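Local coordinates for periplasmic binding protein (Veillonella parvula, PDB 4OVK) that probably captures a solute in the periplasm and hands it to an ABC transporter for uptake, at residues Val25-Glu30 with Pro102-Ile107; Gln185-Thr190 with Phe239-Pro244. All coordinates share one frame; numbering follows the deposited sequence. Where two conformers were deposited one is given.

Contact 1: Val25-Glu30 with Pro102-Ile107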
# COMPACT_ATOMS: atom_id res chain seq x y z
N VAL A 25 -24.90 0.03 10.30
CA VAL A 25 -24.48 1.21 11.04
C VAL A 25 -25.27 2.42 10.57
O VAL A 25 -25.21 2.78 9.38
CB VAL A 25 -22.98 1.53 10.83
CG1 VAL A 25 -22.57 2.74 11.66
CG2 VAL A 25 -22.11 0.32 11.16
N SER A 26 -26.01 3.05 11.48
CA SER A 26 -26.72 4.30 11.19
C SER A 26 -25.80 5.49 11.33
O SER A 26 -24.98 5.53 12.23
CB SER A 26 -27.89 4.49 12.16
OG SER A 26 -28.86 3.50 11.94
N MSE A 27 -25.95 6.47 10.43
CA MSE A 27 -25.12 7.67 10.42
C MSE A 27 -25.86 8.74 9.67
O MSE A 27 -26.88 8.48 9.03
CB MSE A 27 -23.75 7.37 9.80
CG MSE A 27 -23.85 7.00 8.32
SE MSE A 27 -22.11 6.46 7.59
CE MSE A 27 -21.95 4.79 8.60
N LYS A 28 -25.36 9.97 9.73
CA LYS A 28 -25.96 11.07 8.97
C LYS A 28 -25.89 10.76 7.48
O LYS A 28 -24.93 10.15 7.00
CB LYS A 28 -25.26 12.39 9.27
CG LYS A 28 -25.48 12.87 10.69
CD LYS A 28 -24.66 14.10 11.03
CE LYS A 28 -25.11 14.65 12.38
NZ LYS A 28 -24.06 15.43 13.09
N LYS A 29 -26.91 11.19 6.74
CA LYS A 29 -26.96 11.00 5.30
C LYS A 29 -25.78 11.72 4.65
O LYS A 29 -25.13 11.18 3.75
CB LYS A 29 -28.30 11.51 4.74
CG LYS A 29 -28.54 11.18 3.28
CD LYS A 29 -30.03 11.00 2.97
CE LYS A 29 -30.82 12.29 3.10
NZ LYS A 29 -30.73 13.13 1.87
N GLU A 30 -25.51 12.93 5.14
CA GLU A 30 -24.39 13.76 4.69
C GLU A 30 -23.23 13.65 5.69
O GLU A 30 -23.31 14.16 6.81
CB GLU A 30 -24.86 15.21 4.57
CG GLU A 30 -23.78 16.26 4.39
CD GLU A 30 -23.05 16.16 3.06
OE1 GLU A 30 -23.59 15.55 2.11
OE2 GLU A 30 -21.93 16.70 2.97
N PRO A 102 -16.42 13.38 15.04
CA PRO A 102 -16.57 12.88 13.69
C PRO A 102 -18.00 12.34 13.48
O PRO A 102 -18.66 11.92 14.44
CB PRO A 102 -15.53 11.75 13.63
CG PRO A 102 -15.43 11.26 15.03
CD PRO A 102 -15.73 12.42 15.93
N ASP A 103 -18.44 12.35 12.24
CA ASP A 103 -19.69 11.74 11.84
C ASP A 103 -19.56 10.24 11.70
O ASP A 103 -20.55 9.53 11.74
CB ASP A 103 -20.17 12.32 10.52
CG ASP A 103 -20.39 13.80 10.59
OD1 ASP A 103 -20.94 14.28 11.60
OD2 ASP A 103 -20.02 14.49 9.64
N VAL A 104 -18.33 9.74 11.50
CA VAL A 104 -18.08 8.30 11.44
C VAL A 104 -16.59 8.08 11.68
O VAL A 104 -15.76 8.93 11.35
CB VAL A 104 -18.56 7.68 10.09
CG1 VAL A 104 -17.78 8.22 8.92
CG2 VAL A 104 -18.50 6.15 10.11
N VAL A 105 -16.30 6.94 12.31
CA VAL A 105 -14.94 6.49 12.53
C VAL A 105 -14.76 5.14 11.85
O VAL A 105 -15.58 4.23 12.00
CB VAL A 105 -14.64 6.34 14.04
CG1 VAL A 105 -13.18 5.97 14.28
CG2 VAL A 105 -15.00 7.63 14.76
N ILE A 106 -13.67 5.01 11.10
CA ILE A 106 -13.31 3.73 10.50
C ILE A 106 -12.43 3.01 11.52
O ILE A 106 -11.42 3.57 11.96
CB ILE A 106 -12.53 3.92 9.17
CG1 ILE A 106 -13.23 4.95 8.26
CG2 ILE A 106 -12.35 2.59 8.46
CD1 ILE A 106 -14.65 4.60 7.87
N ILE A 107 -12.81 1.79 11.87
CA ILE A 107 -12.07 0.95 12.81
C ILE A 107 -11.83 -0.43 12.21
O ILE A 107 -12.29 -0.72 11.11
CB ILE A 107 -12.80 0.81 14.16
CG1 ILE A 107 -14.16 0.12 13.99
CG2 ILE A 107 -12.96 2.17 14.83
CD1 ILE A 107 -14.84 -0.20 15.31
O HOH W 1 -23.10 10.51 11.61
O HOH W 2 -22.87 12.74 13.32
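Met27, a selenomethionine, meets Val104 through a chain that bends at its last torsion. Its CG sits between the backbone N and the carbonyl carbon (chi1 66°). The chain then runs straight to SE and turns there (chi3 68°). The turn brings CE to 4.0 Å from Val104 CG2, a methyl that stands anti to its own backbone N. The two side chains meet at a slant. Ile146 of helix 133-147 touches both of them, and Val126 and Pro124 also lie against Met27. Strand 24-28 of the small antiparallel hairpin is thus packed beside strand 104-108, an inner strand of the parallel sheet of this lobe.

The polar half lies at the surface. Lys28 is extended beyond CG and crosses the Asp103 side chain at about a right angle. Its NZ stands 3.6 Å from Asp103 OD1, a long salt bridge. Water 2 accepts a weak bond from Lys28 NZ and donates to Asp103 OD1 at 3.0 Å. Water 1 links the backbones: it accepts from Lys28 N and donates to Asp103 O at 2.7 Å. Asp103 OD2 has a stronger partner elsewhere, the backbone N of Asn32. That bond, next to strand 34-36, is likely to steady the carboxylate. With the charge pair long and one water bond weak, the polar side is bridged by solvent and probably yielding, while the selenomethionine-valine touch is the buried part.

Contact 2: Gln185-Thr190 with Phe239-Pro244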
# COMPACT_ATOMS: atom_id res chain seq x y z
N GLN A 185 13.35 -6.56 3.44
CA GLN A 185 12.68 -5.49 4.18
C GLN A 185 13.63 -4.38 4.65
O GLN A 185 13.28 -3.19 4.60
CB GLN A 185 11.95 -6.02 5.42
CG GLN A 185 10.89 -5.03 5.92
CD GLN A 185 10.15 -5.47 7.17
OE1 GLN A 185 9.02 -5.06 7.42
NE2 GLN A 185 10.80 -6.30 7.98
N ASN A 186 14.80 -4.78 5.13
CA ASN A 186 15.64 -3.86 5.90
C ASN A 186 17.13 -4.24 5.90
O ASN A 186 17.54 -5.11 5.13
CB ASN A 186 15.09 -3.73 7.33
CG ASN A 186 15.01 -5.05 8.06
OD1 ASN A 186 15.81 -5.95 7.83
ND2 ASN A 186 14.05 -5.15 8.98
N LYS A 187 17.91 -3.59 6.77
CA LYS A 187 19.35 -3.84 6.90
C LYS A 187 19.68 -4.96 7.88
O LYS A 187 20.86 -5.17 8.21
CB LYS A 187 20.05 -2.56 7.33
CG LYS A 187 19.82 -1.39 6.38
CD LYS A 187 20.63 -0.16 6.76
CE LYS A 187 19.91 0.72 7.74
NZ LYS A 187 18.65 1.30 7.22
N ASN A 188 18.66 -5.68 8.34
CA ASN A 188 18.82 -6.71 9.36
C ASN A 188 18.35 -8.08 8.86
O ASN A 188 17.84 -8.89 9.64
CB ASN A 188 18.04 -6.30 10.63
CG ASN A 188 18.56 -6.97 11.88
OD1 ASN A 188 19.74 -7.33 11.97
ND2 ASN A 188 17.68 -7.13 12.88
N LEU A 189 18.53 -8.34 7.56
CA LEU A 189 18.31 -9.66 6.97
C LEU A 189 16.89 -10.19 7.15
O LEU A 189 16.66 -11.40 7.24
CB LEU A 189 19.34 -10.67 7.52
CG LEU A 189 20.79 -10.35 7.16
CD1 LEU A 189 21.76 -11.18 7.99
CD2 LEU A 189 21.02 -10.59 5.66
N THR A 190 15.92 -9.28 7.17
CA THR A 190 14.52 -9.65 7.24
C THR A 190 13.93 -9.58 5.84
O THR A 190 14.08 -8.58 5.14
CB THR A 190 13.76 -8.72 8.18
OG1 THR A 190 14.37 -8.77 9.47
CG2 THR A 190 12.30 -9.14 8.29
N PHE A 239 9.94 0.06 4.30
CA PHE A 239 9.91 0.02 5.78
C PHE A 239 11.19 0.55 6.41
O PHE A 239 11.26 0.75 7.63
CB PHE A 239 9.68 -1.42 6.26
CG PHE A 239 8.27 -1.90 6.11
CD1 PHE A 239 7.84 -2.51 4.94
CD2 PHE A 239 7.36 -1.77 7.17
CE1 PHE A 239 6.54 -2.97 4.82
CE2 PHE A 239 6.06 -2.23 7.05
CZ PHE A 239 5.65 -2.83 5.87
N ASP A 240 12.22 0.77 5.59
CA ASP A 240 13.57 1.01 6.05
C ASP A 240 14.25 1.94 5.06
O ASP A 240 13.85 2.00 3.89
CB ASP A 240 14.30 -0.34 6.07
CG ASP A 240 15.65 -0.26 6.70
OD1 ASP A 240 15.73 -0.36 7.94
OD2 ASP A 240 16.64 -0.08 5.96
N SER A 241 15.31 2.62 5.49
CA SER A 241 16.05 3.54 4.61
C SER A 241 16.93 2.85 3.57
O SER A 241 17.49 3.52 2.73
CB SER A 241 16.95 4.46 5.44
OG SER A 241 18.12 3.76 5.90
N ILE A 242 17.07 1.52 3.63
CA ILE A 242 18.00 0.81 2.76
C ILE A 242 17.79 1.15 1.28
O ILE A 242 16.66 1.21 0.79
CB ILE A 242 17.97 -0.71 3.03
CG1 ILE A 242 19.11 -1.42 2.30
CG2 ILE A 242 16.62 -1.30 2.66
CD1 ILE A 242 19.20 -2.90 2.64
N ARG A 243 18.88 1.42 0.58
CA ARG A 243 18.85 1.74 -0.83
C ARG A 243 19.85 0.89 -1.59
O ARG A 243 20.70 0.28 -0.96
CB ARG A 243 19.14 3.23 -1.03
CG ARG A 243 17.93 4.06 -0.70
CD ARG A 243 18.17 5.53 -0.85
NE ARG A 243 16.92 6.23 -0.63
CZ ARG A 243 16.77 7.54 -0.79
NH1 ARG A 243 17.79 8.28 -1.17
NH2 ARG A 243 15.58 8.10 -0.57
N PRO A 244 19.75 0.83 -2.93
CA PRO A 244 20.63 -0.09 -3.66
C PRO A 244 22.14 0.09 -3.44
O PRO A 244 22.87 -0.89 -3.32
CB PRO A 244 20.25 0.17 -5.12
CG PRO A 244 18.82 0.61 -5.05
CD PRO A 244 18.78 1.48 -3.82
O HOH W 3 16.22 2.59 8.20
O HOH W 4 17.44 -1.99 9.08
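The Phe239 ring carries Gln185 OE1 on one face, 3.5 Å above the plane and offset toward the rim on the CG side. The amide and ring planes are 66° apart. Gln185 CG lies 3.8 Å from Phe239 CB. Trp218 packs edge-to-face with the same ring, and Arg277 makes a cation-pi contact with it.

The Asp240 carboxylate is the polar centre. Lys187 NZ reaches OD2 of Asp240 on the syn side at 2.7 Å, a salt bridge. The backbone N of Ile242 binds OD2 on the anti side at 2.9 Å, which makes an Asx turn. Both donors come from one face, each a little under 30° out of the carboxylate plane. Asn186 OD1 accepts from Asn188 N, which stands above its carbonyl plane, in a second Asx turn. These loops follow strands 180-184 and 233-236, neighbours in the parallel sheet of the second lobe.

Lys187 bends at chi3 (-88°) and chi4, and its NZ also donates to Ser241 OG at 2.8 Å. A methionine in place of Lys187 would probably leave Asp240 without its charged mate and Ser241 OG without this donor. Water 3 accepts from Lys187 NZ and from Ser241 N. Water 4 accepts from Lys187 N and donates to Asp240 OD1 at 2.6 Å. Lys187 CG packs 3.9 Å from Ile242 CB.

From the N terminus, the chain first forms the hairpin of strands 14-18 and 24-28. Contact 1 then closes a loop of 71 residues, which includes strands 34-36 and 55-57 and several helices. It ties the hairpin to the first parallel sheet. After helix 112-120 the chain finishes that sheet with strand 125-128, then passes through helices 133-147 and 150-170 to the second parallel sheet. Contact 2 closes a shorter loop of 48 residues and joins two loops that follow adjacent strands there. The contacts come in series, neither nested nor crossed. The centres of contact 1 and contact 2 are about 39 Å apart. Each goes with its own parallel sheet, consistent with the two-lobed fold expected of a solute-binding protein.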